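Alpha-galactosidase (Lactobacillus brevis, PDB 3MI6) probably hydrolyses terminal, non-reducing alpha-D-galactose residues from alpha-galactosides such as galacto-oligosaccharides, galactomannans and galactolipids, as alpha-galactosidases of glycoside hydrolase family 36 do. Local coordinates at residues T441-F447 with N481-E486; G636-I641 with S653-V657; Y679-K685 with L707-F713. One frame throughout, in Å; residues are numbered along the deposited sequence.

The three contacts follow one another along the chain, each closing before the next opens. Contact 1 joins two loops of the catalytic barrel, one of them following barrel strand 475-478, and carries predicted substrate-binding residues. Contacts 2 and 3 lie across the chain's centre from it, about 39 and 50 Å away between centres. Contact 2 is the hairpin of strands 637-640 and 651-657 at one margin of the six-stranded C-terminal sheet; contact 3 pairs the short strands 680-682 and 712-714. These two are neighbours, with centres about 14 Å apart, and they touch where Ile641 and Ser653 pack on Phe682. Catalytic loops and C-terminal beta domain are thus separate regions of one subunit.

Contact 1. Residues T441-F447 with N481-E486; sequences TPGRHQF and NRYATE
Arg482 reaches from the loop 481-486 into the bend of 441-447 and spends its guanidinium on backbone carbonyls. Its CG stands between the backbone N and the carbonyl carbon (chi1 71°), and a bend at chi3 turns the group toward the other loop. NH1 meets Gln446 O at 2.6 Å, with the oxygen in the guanidinium plane, and Thr441 O at 2.9 Å on a lone pair; NH2 adds a weak bond to Thr441 O. NE and NH2 together grip Tyr483 O side-on, so the flat group is fixed in rotation by three carbonyls. Gln446 O is doubly used, since it also accepts from Gly443 N across the type I' turn that runs from Gly443 to Gln446. A lysine in place of Arg482 would probably leave some of these carbonyls without a donor and the turn less firmly tied to the neighbouring loop. Glycine suits position 443 because a CB there would point toward the Arg482 side chain. Both loops belong to the catalytic (beta/alpha)8 barrel, 481-486 following strand 475-478. Arg444 and Asn481 are predicted to bind substrate; Asn481 lies beside the predicted nucleophile Asp479 and Arg444 near Asp368, another predicted substrate-binding residue. The extended Arg444 runs alongside Asn481, guanidinium and amide planes 80° apart, and its NE forms a salt bridge with Asp377; Asn481 N is bonded to Glu414. Beyond Arg482, the Glu486 carboxylate receives Thr441 N at OE1, 3.2 Å away on the syn side, and Thr441 OG1 weakly at OE2. The methyl CG2 of Thr485 packs against Thr441 CB, the two side chains crossing at about a right angle. A second subunit packs against this end, Ser60 of that chain touching Thr441.

Contact 2. Residues G636-I641 with S653-V657; sequences GKFYRI and SWQVV
Backbone bonds tie Lys637 to Val657 and Tyr639 to Gln655, each an antiparallel hydrogen-bonded pair with N-H...O links in both directions. Tyr639 N to Gln655 O, at 2.8 Å, is nearly straight, while Ile641 N extends the pattern to Ser653 O just past the end of the strand. In the non-hydrogen-bonded pairs, CA-H...O contacts fill in: Val656 CA lies 3.2 Å from Lys637 O.

The aromatic and apolar contacts divide between the two faces. On the face of Phe638, Arg640, Trp654 and Val656, the Phe638 side chain swings out with CG opposite its backbone N (chi1 -170°), which carries CZ over one face of the Trp654 indole, 3.4 Å from CD1 and offset toward the rim. The ring planes stand at 50°, neither stacked nor perpendicular. Phe638 CD2 also rests 3.8 Å from Val656 CG1, so a broad flat side chain here spans two neighbours on the opposing strand. On the face of Lys637, Tyr639, Gln655 and Val657, Tyr639 meets Val657 CG2 through CE2, 3.8 Å away. Beyond the last strand pair, branched Ile641 packs CB and CG2 against Ser653 OG, itself bonded to Asp642.

The charged end of Arg640 finds its partners outside the hairpin: a salt bridge with Asp242, hydrogen bonds to Ser309 and Ser564, and a cation-pi contact with Tyr565.

The whole is a regular beta hairpin: strand 637-640, entered directly from helix 630-635, forms an outermost strand of the antiparallel C-terminal sheet, with 651-657 bonded in turn to strand 663-670.

Contact 3. Residues Y679-K685 with L707-F713; sequences YTRFYFK and LMNAGYF
Phe713 carries CG opposite its backbone N (chi1 177°) and Tyr679 holds its own beside the N (chi1 -79°), and these settings bring Phe713 CE2 over one face of the tyrosine ring, 3.5 Å from CD1. The planes are inclined at 59°, an oblique meeting of the two rings. The hydroxyl of Tyr679 bonds to Glu53 N of a third subunit.

Between the strands, Phe682 and Tyr712 form an antiparallel hydrogen-bonded pair, Phe682 N lying 2.9 Å from Tyr712 O and the return bond being of equal length. At the next step Gly711 leaves the helix with positive phi, where a CB would be jammed against the preceding carbonyl oxygen, a conformation that calls for glycine. Phe684 turns the edge of its ring to Tyr712 CB, 3.7 Å from CE1, and to Leu707 O; over one face it receives Phe682 CE2. Its backbone N bonds weakly to Leu707 O.

A water takes part at the helix end, 2.7 Å from Tyr683 OH and donating to Ala710 O, whose position is less sure. Chemically, then, the contact is mostly apolar and aromatic, held in register by two strand bonds, while carbonyls of the helix's last turn are met by a water, by a weak N-H from Phe684 and, less surely, by Arg681 NH1, and the hydroxyl of Tyr679 hydrogen-bonds across to a third subunit.

Contact 1. Residues T441-F447 with N481-E486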
loop_
_atom_site.group_PDB
_atom_site.type_symbol
_atom_site.label_atom_id
_atom_site.label_comp_id
_atom_site.label_asym_id
_atom_site.label_seq_id
_atom_site.Cartn_x
_atom_site.Cartn_y
_atom_site.Cartn_z
ATOM N N THR D 441 -43.972 -6.150 -11.049
ATOM C CA THR D 441 -42.830 -5.430 -11.591
ATOM C C THR D 441 -42.127 -6.286 -12.637
ATOM O O THR D 441 -41.588 -7.347 -12.313
ATOM C CB THR D 441 -41.861 -5.013 -10.477
ATOM O OG1 THR D 441 -42.214 -3.703 -10.006
ATOM C CG2 THR D 441 -40.426 -5.008 -10.993
ATOM N N PRO D 442 -42.157 -5.835 -13.903
ATOM C CA PRO D 442 -41.619 -6.582 -15.044
ATOM C C PRO D 442 -40.095 -6.658 -15.038
ATOM O O PRO D 442 -39.398 -5.810 -14.472
ATOM C CB PRO D 442 -42.083 -5.758 -16.241
ATOM C CG PRO D 442 -42.210 -4.372 -15.697
ATOM C CD PRO D 442 -42.744 -4.549 -14.316
ATOM N N GLY D 443 -39.577 -7.706 -15.664
ATOM C CA GLY D 443 -38.148 -7.834 -15.885
ATOM C C GLY D 443 -37.997 -8.233 -17.327
ATOM O O GLY D 443 -38.481 -9.297 -17.721
ATOM N N ARG D 444 -37.361 -7.379 -18.123
ATOM C CA ARG D 444 -37.300 -7.613 -19.558
ATOM C C ARG D 444 -38.691 -8.037 -20.064
ATOM O O ARG D 444 -38.820 -8.995 -20.832
ATOM C CB ARG D 444 -36.252 -8.689 -19.890
ATOM C CG ARG D 444 -35.853 -8.732 -21.356
ATOM C CD ARG D 444 -35.072 -9.979 -21.725
ATOM N NE ARG D 444 -34.799 -10.002 -23.166
ATOM C CZ ARG D 444 -34.235 -11.014 -23.827
ATOM N NH1 ARG D 444 -33.879 -12.120 -23.181
ATOM N NH2 ARG D 444 -34.033 -10.925 -25.140
ATOM N N HIS D 445 -39.725 -7.342 -19.590
ATOM C CA HIS D 445 -41.107 -7.546 -20.051
ATOM C C HIS D 445 -41.644 -8.976 -19.814
ATOM O O HIS D 445 -42.377 -9.519 -20.641
ATOM C CB HIS D 445 -41.257 -7.096 -21.525
ATOM C CG HIS D 445 -40.313 -5.993 -21.919
ATOM N ND1 HIS D 445 -39.097 -6.232 -22.528
ATOM C CD2 HIS D 445 -40.395 -4.649 -21.764
ATOM C CE1 HIS D 445 -38.473 -5.084 -22.735
ATOM N NE2 HIS D 445 -39.238 -4.109 -22.278
ATOM N N GLN D 446 -41.269 -9.569 -18.678
ATOM C CA GLN D 446 -41.672 -10.928 -18.303
ATOM C C GLN D 446 -41.728 -11.136 -16.772
ATOM O O GLN D 446 -41.316 -10.273 -15.984
ATOM C CB GLN D 446 -40.721 -11.950 -18.914
ATOM C CG GLN D 446 -39.412 -12.121 -18.151
ATOM C CD GLN D 446 -38.277 -12.681 -19.018
ATOM O OE1 GLN D 446 -37.441 -13.451 -18.537
ATOM N NE2 GLN D 446 -38.238 -12.281 -20.298
ATOM N N PHE D 447 -42.246 -12.285 -16.354
ATOM C CA PHE D 447 -42.381 -12.596 -14.935
ATOM C C PHE D 447 -42.011 -14.042 -14.729
ATOM O O PHE D 447 -41.828 -14.764 -15.707
ATOM C CB PHE D 447 -43.818 -12.358 -14.493
ATOM C CG PHE D 447 -44.278 -10.968 -14.742
ATOM C CD1 PHE D 447 -44.722 -10.596 -16.000
ATOM C CD2 PHE D 447 -44.220 -10.017 -13.733
ATOM C CE1 PHE D 447 -45.117 -9.314 -16.242
ATOM C CE2 PHE D 447 -44.618 -8.734 -13.964
ATOM C CZ PHE D 447 -45.072 -8.378 -15.220
ATOM N N ASN D 481 -33.623 -14.967 -17.725
ATOM C CA ASN D 481 -33.295 -13.574 -18.028
ATOM C C ASN D 481 -33.869 -12.451 -17.151
ATOM O O ASN D 481 -33.789 -11.284 -17.521
ATOM C CB ASN D 481 -33.639 -13.272 -19.487
ATOM C CG ASN D 481 -32.658 -13.894 -20.457
ATOM O OD1 ASN D 481 -33.046 -14.599 -21.400
ATOM N ND2 ASN D 481 -31.374 -13.649 -20.226
ATOM N N ARG D 482 -34.448 -12.771 -16.005
ATOM C CA ARG D 482 -34.769 -11.714 -15.057
ATOM C C ARG D 482 -34.673 -12.205 -13.625
ATOM O O ARG D 482 -34.562 -13.396 -13.387
ATOM C CB ARG D 482 -36.156 -11.144 -15.308
ATOM C CG ARG D 482 -37.273 -12.076 -14.932
ATOM C CD ARG D 482 -38.509 -11.314 -14.659
ATOM N NE ARG D 482 -38.487 -10.706 -13.337
ATOM C CZ ARG D 482 -39.455 -9.919 -12.875
ATOM N NH1 ARG D 482 -40.504 -9.648 -13.641
ATOM N NH2 ARG D 482 -39.382 -9.396 -11.656
ATOM N N TYR D 483 -34.708 -11.279 -12.676
ATOM C CA TYR D 483 -34.696 -11.637 -11.259
ATOM C C TYR D 483 -36.104 -11.530 -10.653
ATOM O O TYR D 483 -36.820 -10.572 -10.915
ATOM C CB TYR D 483 -33.676 -10.788 -10.480
ATOM C CG TYR D 483 -32.246 -11.081 -10.868
ATOM C CD1 TYR D 483 -31.749 -12.379 -10.807
ATOM C CD2 TYR D 483 -31.382 -10.059 -11.291
ATOM C CE1 TYR D 483 -30.434 -12.662 -11.160
ATOM C CE2 TYR D 483 -30.071 -10.328 -11.645
ATOM C CZ TYR D 483 -29.597 -11.638 -11.579
ATOM O OH TYR D 483 -28.285 -11.938 -11.931
ATOM N N ALA D 484 -36.508 -12.523 -9.867
ATOM C CA ALA D 484 -37.858 -12.488 -9.303
ATOM C C ALA D 484 -38.066 -11.276 -8.393
ATOM O O ALA D 484 -37.124 -10.702 -7.840
ATOM C CB ALA D 484 -38.227 -13.797 -8.587
ATOM N N THR D 485 -39.329 -10.900 -8.264
ATOM C CA THR D 485 -39.733 -9.655 -7.646
ATOM C C THR D 485 -41.118 -9.926 -7.004
ATOM O O THR D 485 -41.842 -10.852 -7.433
ATOM C CB THR D 485 -39.734 -8.547 -8.740
ATOM O OG1 THR D 485 -38.896 -7.467 -8.340
ATOM C CG2 THR D 485 -41.106 -8.036 -9.050
ATOM N N GLU D 486 -41.467 -9.175 -5.959
ATOM C CA GLU D 486 -42.712 -9.429 -5.217
ATOM C C GLU D 486 -42.962 -10.899 -4.941
ATOM O O GLU D 486 -43.953 -11.435 -5.383
ATOM C CB GLU D 486 -43.920 -8.898 -5.981
ATOM C CG GLU D 486 -43.957 -7.403 -6.112
ATOM C CD GLU D 486 -43.567 -6.958 -7.487
ATOM O OE1 GLU D 486 -43.551 -7.814 -8.394
ATOM O OE2 GLU D 486 -43.274 -5.755 -7.664
#

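Contact 2. Residues G636-I641 with S653-V657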
loop_
_atom_site.group_PDB
_atom_site.type_symbol
_atom_site.label_atom_id
_atom_site.label_comp_id
_atom_site.label_asym_id
_atom_site.label_seq_id
_atom_site.Cartn_x
_atom_site.Cartn_y
_atom_site.Cartn_z
ATOM N N GLY D 636 -6.978 -29.596 -20.654
ATOM C CA GLY D 636 -5.619 -29.424 -20.177
ATOM C C GLY D 636 -5.528 -28.644 -18.885
ATOM O O GLY D 636 -6.384 -27.824 -18.578
ATOM N N LYS D 637 -4.482 -28.907 -18.117
ATOM C CA LYS D 637 -4.291 -28.243 -16.837
ATOM C C LYS D 637 -4.041 -26.751 -17.076
ATOM O O LYS D 637 -3.245 -26.368 -17.945
ATOM C CB LYS D 637 -3.140 -28.899 -16.060
ATOM C CG LYS D 637 -2.979 -28.373 -14.645
ATOM C CD LYS D 637 -1.847 -29.055 -13.894
ATOM C CE LYS D 637 -2.241 -30.471 -13.490
ATOM N NZ LYS D 637 -1.339 -30.968 -12.405
ATOM N N PHE D 638 -4.723 -25.910 -16.305
ATOM C CA PHE D 638 -4.766 -24.481 -16.589
ATOM C C PHE D 638 -3.910 -23.671 -15.628
ATOM O O PHE D 638 -4.107 -23.690 -14.413
ATOM C CB PHE D 638 -6.221 -23.992 -16.545
ATOM C CG PHE D 638 -6.431 -22.583 -17.050
ATOM C CD1 PHE D 638 -6.443 -21.507 -16.173
ATOM C CD2 PHE D 638 -6.686 -22.343 -18.390
ATOM C CE1 PHE D 638 -6.669 -20.205 -16.636
ATOM C CE2 PHE D 638 -6.907 -21.042 -18.854
ATOM C CZ PHE D 638 -6.899 -19.975 -17.975
ATOM N N TYR D 639 -2.958 -22.942 -16.195
ATOM C CA TYR D 639 -2.135 -22.010 -15.441
ATOM C C TYR D 639 -2.431 -20.569 -15.847
ATOM O O TYR D 639 -2.369 -20.235 -17.028
ATOM C CB TYR D 639 -0.667 -22.287 -15.738
ATOM C CG TYR D 639 -0.147 -23.586 -15.187
ATOM C CD1 TYR D 639 0.478 -23.643 -13.942
ATOM C CD2 TYR D 639 -0.254 -24.744 -15.912
ATOM C CE1 TYR D 639 0.973 -24.824 -13.457
ATOM C CE2 TYR D 639 0.227 -25.919 -15.435
ATOM C CZ TYR D 639 0.839 -25.970 -14.214
ATOM O OH TYR D 639 1.307 -27.189 -13.760
ATOM N N ARG D 640 -2.736 -19.726 -14.869
ATOM C CA ARG D 640 -2.723 -18.284 -15.060
ATOM C C ARG D 640 -1.293 -17.795 -14.895
ATOM O O ARG D 640 -0.569 -18.267 -14.027
ATOM C CB ARG D 640 -3.602 -17.585 -14.021
ATOM C CG ARG D 640 -5.104 -17.766 -14.198
ATOM C CD ARG D 640 -5.846 -17.289 -12.949
ATOM N NE ARG D 640 -5.450 -18.060 -11.778
ATOM C CZ ARG D 640 -6.123 -19.112 -11.302
ATOM N NH1 ARG D 640 -7.245 -19.513 -11.905
ATOM N NH2 ARG D 640 -5.685 -19.759 -10.215
ATOM N N ILE D 641 -0.889 -16.834 -15.716
ATOM C CA ILE D 641 0.453 -16.298 -15.630
ATOM C C ILE D 641 0.363 -14.799 -15.295
ATOM O O ILE D 641 0.334 -14.428 -14.116
ATOM C CB ILE D 641 1.255 -16.625 -16.950
ATOM C CG1 ILE D 641 1.471 -18.138 -17.065
ATOM C CG2 ILE D 641 2.608 -15.915 -17.019
ATOM C CD1 ILE D 641 1.993 -18.589 -18.399
ATOM N N SER D 653 -2.076 -13.259 -19.561
ATOM C CA SER D 653 -1.574 -14.439 -20.241
ATOM C C SER D 653 -1.855 -15.709 -19.491
ATOM O O SER D 653 -1.881 -15.728 -18.262
ATOM C CB SER D 653 -0.077 -14.317 -20.501
ATOM O OG SER D 653 0.655 -14.440 -19.298
ATOM N N TRP D 654 -2.064 -16.780 -20.242
ATOM C CA TRP D 654 -2.180 -18.090 -19.632
ATOM C C TRP D 654 -1.782 -19.284 -20.491
ATOM O O TRP D 654 -1.369 -19.137 -21.653
ATOM C CB TRP D 654 -3.554 -18.330 -18.992
ATOM C CG TRP D 654 -4.794 -17.600 -19.458
ATOM C CD1 TRP D 654 -5.658 -16.833 -18.673
ATOM C CD2 TRP D 654 -5.367 -17.619 -20.754
ATOM N NE1 TRP D 654 -6.731 -16.370 -19.426
ATOM C CE2 TRP D 654 -6.570 -16.833 -20.706
ATOM C CE3 TRP D 654 -4.990 -18.199 -21.949
ATOM C CZ2 TRP D 654 -7.370 -16.640 -21.809
ATOM C CZ3 TRP D 654 -5.775 -18.003 -23.027
ATOM C CH2 TRP D 654 -6.963 -17.239 -22.961
ATOM N N GLN D 655 -1.912 -20.471 -19.897
ATOM C CA GLN D 655 -1.375 -21.677 -20.501
ATOM C C GLN D 655 -2.206 -22.917 -20.158
ATOM O O GLN D 655 -2.614 -23.100 -19.014
ATOM C CB GLN D 655 0.061 -21.870 -20.003
ATOM C CG GLN D 655 0.939 -22.723 -20.895
ATOM C CD GLN D 655 2.347 -22.917 -20.335
ATOM O OE1 GLN D 655 3.020 -23.911 -20.622
ATOM N NE2 GLN D 655 2.788 -21.969 -19.526
ATOM N N VAL D 656 -2.451 -23.772 -21.145
ATOM C CA VAL D 656 -2.973 -25.109 -20.864
ATOM C C VAL D 656 -1.912 -26.168 -21.169
ATOM O O VAL D 656 -1.217 -26.080 -22.190
ATOM C CB VAL D 656 -4.241 -25.417 -21.673
ATOM C CG1 VAL D 656 -5.396 -24.615 -21.155
ATOM C CG2 VAL D 656 -4.011 -25.126 -23.140
ATOM N N VAL D 657 -1.786 -27.149 -20.273
ATOM C CA VAL D 657 -0.764 -28.189 -20.374
ATOM C C VAL D 657 -1.410 -29.578 -20.337
ATOM O O VAL D 657 -2.321 -29.839 -19.539
ATOM C CB VAL D 657 0.277 -28.086 -19.212
ATOM C CG1 VAL D 657 1.408 -29.069 -19.393
ATOM C CG2 VAL D 657 0.831 -26.674 -19.091
#

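Contact 3. Residues Y679-K685 with L707-F713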
loop_
_atom_site.group_PDB
_atom_site.type_symbol
_atom_site.label_atom_id
_atom_site.label_comp_id
_atom_site.label_asym_id
_atom_site.label_seq_id
_atom_site.Cartn_x
_atom_site.Cartn_y
_atom_site.Cartn_z
ATOM N N TYR D 679 11.766 -4.996 -23.848
ATOM C CA TYR D 679 11.789 -6.309 -24.471
ATOM C C TYR D 679 10.809 -7.200 -23.721
ATOM O O TYR D 679 10.674 -7.094 -22.504
ATOM C CB TYR D 679 13.188 -6.925 -24.374
ATOM C CG TYR D 679 14.213 -6.439 -25.364
ATOM C CD1 TYR D 679 13.858 -6.153 -26.683
ATOM C CD2 TYR D 679 15.551 -6.308 -24.992
ATOM C CE1 TYR D 679 14.808 -5.726 -27.602
ATOM C CE2 TYR D 679 16.508 -5.887 -25.893
ATOM C CZ TYR D 679 16.136 -5.599 -27.199
ATOM O OH TYR D 679 17.091 -5.183 -28.103
ATOM N N THR D 680 10.128 -8.069 -24.458
ATOM C CA THR D 680 9.163 -8.957 -23.854
ATOM C C THR D 680 9.825 -10.267 -23.474
ATOM O O THR D 680 10.488 -10.901 -24.293
ATOM C CB THR D 680 7.997 -9.280 -24.811
ATOM O OG1 THR D 680 7.253 -8.089 -25.091
ATOM C CG2 THR D 680 7.075 -10.330 -24.180
ATOM N N ARG D 681 9.650 -10.668 -22.224
ATOM C CA ARG D 681 9.967 -12.035 -21.861
ATOM C C ARG D 681 8.761 -12.745 -21.275
ATOM O O ARG D 681 8.254 -12.369 -20.218
ATOM C CB ARG D 681 11.151 -12.133 -20.904
ATOM C CG ARG D 681 11.661 -13.560 -20.842
ATOM C CD ARG D 681 13.080 -13.656 -20.413
ATOM N NE ARG D 681 13.943 -12.700 -21.076
ATOM C CZ ARG D 681 15.218 -12.556 -20.753
ATOM N NH1 ARG D 681 15.738 -13.319 -19.790
ATOM N NH2 ARG D 681 15.968 -11.657 -21.380
ATOM N N PHE D 682 8.317 -13.778 -21.982
ATOM C CA PHE D 682 7.243 -14.638 -21.519
ATOM C C PHE D 682 7.751 -15.832 -20.694
ATOM O O PHE D 682 8.606 -16.572 -21.153
ATOM C CB PHE D 682 6.455 -15.142 -22.721
ATOM C CG PHE D 682 5.265 -15.945 -22.339
ATOM C CD1 PHE D 682 4.238 -15.364 -21.611
ATOM C CD2 PHE D 682 5.172 -17.273 -22.683
ATOM C CE1 PHE D 682 3.137 -16.093 -21.242
ATOM C CE2 PHE D 682 4.077 -18.010 -22.311
ATOM C CZ PHE D 682 3.054 -17.421 -21.586
ATOM N N TYR D 683 7.233 -16.028 -19.487
ATOM C CA TYR D 683 7.679 -17.161 -18.663
ATOM C C TYR D 683 6.682 -18.326 -18.609
ATOM O O TYR D 683 5.734 -18.300 -17.816
ATOM C CB TYR D 683 7.961 -16.723 -17.223
ATOM C CG TYR D 683 9.104 -15.781 -17.066
ATOM C CD1 TYR D 683 8.914 -14.409 -17.186
ATOM C CD2 TYR D 683 10.393 -16.251 -16.777
ATOM C CE1 TYR D 683 9.981 -13.527 -17.033
ATOM C CE2 TYR D 683 11.464 -15.374 -16.621
ATOM C CZ TYR D 683 11.246 -14.021 -16.752
ATOM O OH TYR D 683 12.280 -13.145 -16.596
ATOM N N PHE D 684 6.893 -19.359 -19.414
ATOM C CA PHE D 684 6.019 -20.532 -19.338
ATOM C C PHE D 684 5.982 -21.120 -17.917
ATOM O O PHE D 684 6.952 -21.003 -17.149
ATOM C CB PHE D 684 6.456 -21.601 -20.342
ATOM C CG PHE D 684 6.378 -21.153 -21.775
ATOM C CD1 PHE D 684 7.357 -20.333 -22.313
ATOM C CD2 PHE D 684 5.328 -21.556 -22.590
ATOM C CE1 PHE D 684 7.294 -19.923 -23.630
ATOM C CE2 PHE D 684 5.257 -21.136 -23.904
ATOM C CZ PHE D 684 6.232 -20.318 -24.424
ATOM N N LYS D 685 4.848 -21.727 -17.570
ATOM C CA LYS D 685 4.734 -22.539 -16.364
ATOM C C LYS D 685 4.245 -23.946 -16.738
ATOM O O LYS D 685 3.783 -24.193 -17.859
ATOM C CB LYS D 685 3.762 -21.915 -15.355
ATOM C CG LYS D 685 3.749 -20.398 -15.288
ATOM C CD LYS D 685 5.059 -19.837 -14.816
ATOM C CE LYS D 685 4.875 -18.968 -13.604
ATOM N NZ LYS D 685 5.537 -17.658 -13.816
ATOM N N LEU D 707 12.735 -22.314 -20.496
ATOM C CA LEU D 707 11.499 -21.632 -20.817
ATOM C C LEU D 707 10.771 -21.134 -19.579
ATOM O O LEU D 707 9.970 -20.206 -19.667
ATOM C CB LEU D 707 10.600 -22.542 -21.624
ATOM C CG LEU D 707 11.209 -22.895 -22.973
ATOM C CD1 LEU D 707 10.306 -23.897 -23.689
ATOM C CD2 LEU D 707 11.434 -21.625 -23.809
HETATM N N MSE D 708 11.080 -21.727 -18.429
HETATM C CA MSE D 708 10.398 -21.410 -17.178
HETATM C C MSE D 708 11.152 -20.467 -16.241
HETATM O O MSE D 708 10.535 -19.758 -15.460
HETATM C CB MSE D 708 10.085 -22.694 -16.410
HETATM C CG MSE D 708 8.881 -23.448 -16.929
HETATM SE SE MSE D 708 8.400 -24.944 -15.752
HETATM C CE MSE D 708 9.970 -26.103 -16.015
ATOM N N ASN D 709 12.482 -20.486 -16.299
ATOM C CA ASN D 709 13.310 -19.754 -15.357
ATOM C C ASN D 709 13.993 -18.549 -16.003
ATOM O O ASN D 709 14.206 -17.519 -15.350
ATOM C CB ASN D 709 14.383 -20.679 -14.791
ATOM C CG ASN D 709 13.817 -21.826 -13.975
ATOM O OD1 ASN D 709 12.755 -21.713 -13.362
ATOM N ND2 ASN D 709 14.553 -22.931 -13.930
ATOM N N ALA D 710 14.365 -18.683 -17.275
ATOM C CA ALA D 710 14.977 -17.575 -18.000
ATOM C C ALA D 710 13.920 -16.845 -18.808
ATOM O O ALA D 710 13.939 -15.626 -18.914
ATOM C CB ALA D 710 16.086 -18.062 -18.911
ATOM N N GLY D 711 13.000 -17.607 -19.385
ATOM C CA GLY D 711 11.960 -17.038 -20.206
ATOM C C GLY D 711 12.200 -17.208 -21.692
ATOM O O GLY D 711 13.212 -17.767 -22.131
ATOM N N TYR D 712 11.237 -16.726 -22.465
ATOM C CA TYR D 712 11.280 -16.776 -23.912
ATOM C C TYR D 712 11.168 -15.337 -24.402
ATOM O O TYR D 712 10.271 -14.598 -23.994
ATOM C CB TYR D 712 10.128 -17.631 -24.435
ATOM C CG TYR D 712 10.179 -17.968 -25.906
ATOM C CD1 TYR D 712 9.192 -17.505 -26.776
ATOM C CD2 TYR D 712 11.190 -18.766 -26.429
ATOM C CE1 TYR D 712 9.222 -17.812 -28.127
ATOM C CE2 TYR D 712 11.222 -19.081 -27.780
ATOM C CZ TYR D 712 10.235 -18.596 -28.619
ATOM O OH TYR D 712 10.249 -18.888 -29.957
ATOM N N PHE D 713 12.115 -14.921 -25.235
ATOM C CA PHE D 713 12.060 -13.592 -25.805
ATOM C C PHE D 713 10.937 -13.545 -26.833
ATOM O O PHE D 713 10.834 -14.420 -27.701
ATOM C CB PHE D 713 13.395 -13.232 -26.456
ATOM C CG PHE D 713 13.393 -11.898 -27.135
ATOM C CD1 PHE D 713 12.726 -11.719 -28.334
ATOM C CD2 PHE D 713 14.066 -10.828 -26.585
ATOM C CE1 PHE D 713 12.711 -10.503 -28.965
ATOM C CE2 PHE D 713 14.053 -9.595 -27.217
ATOM C CZ PHE D 713 13.374 -9.438 -28.413
HETATM O O HOH W 1 14.807 -13.999 -16.427
#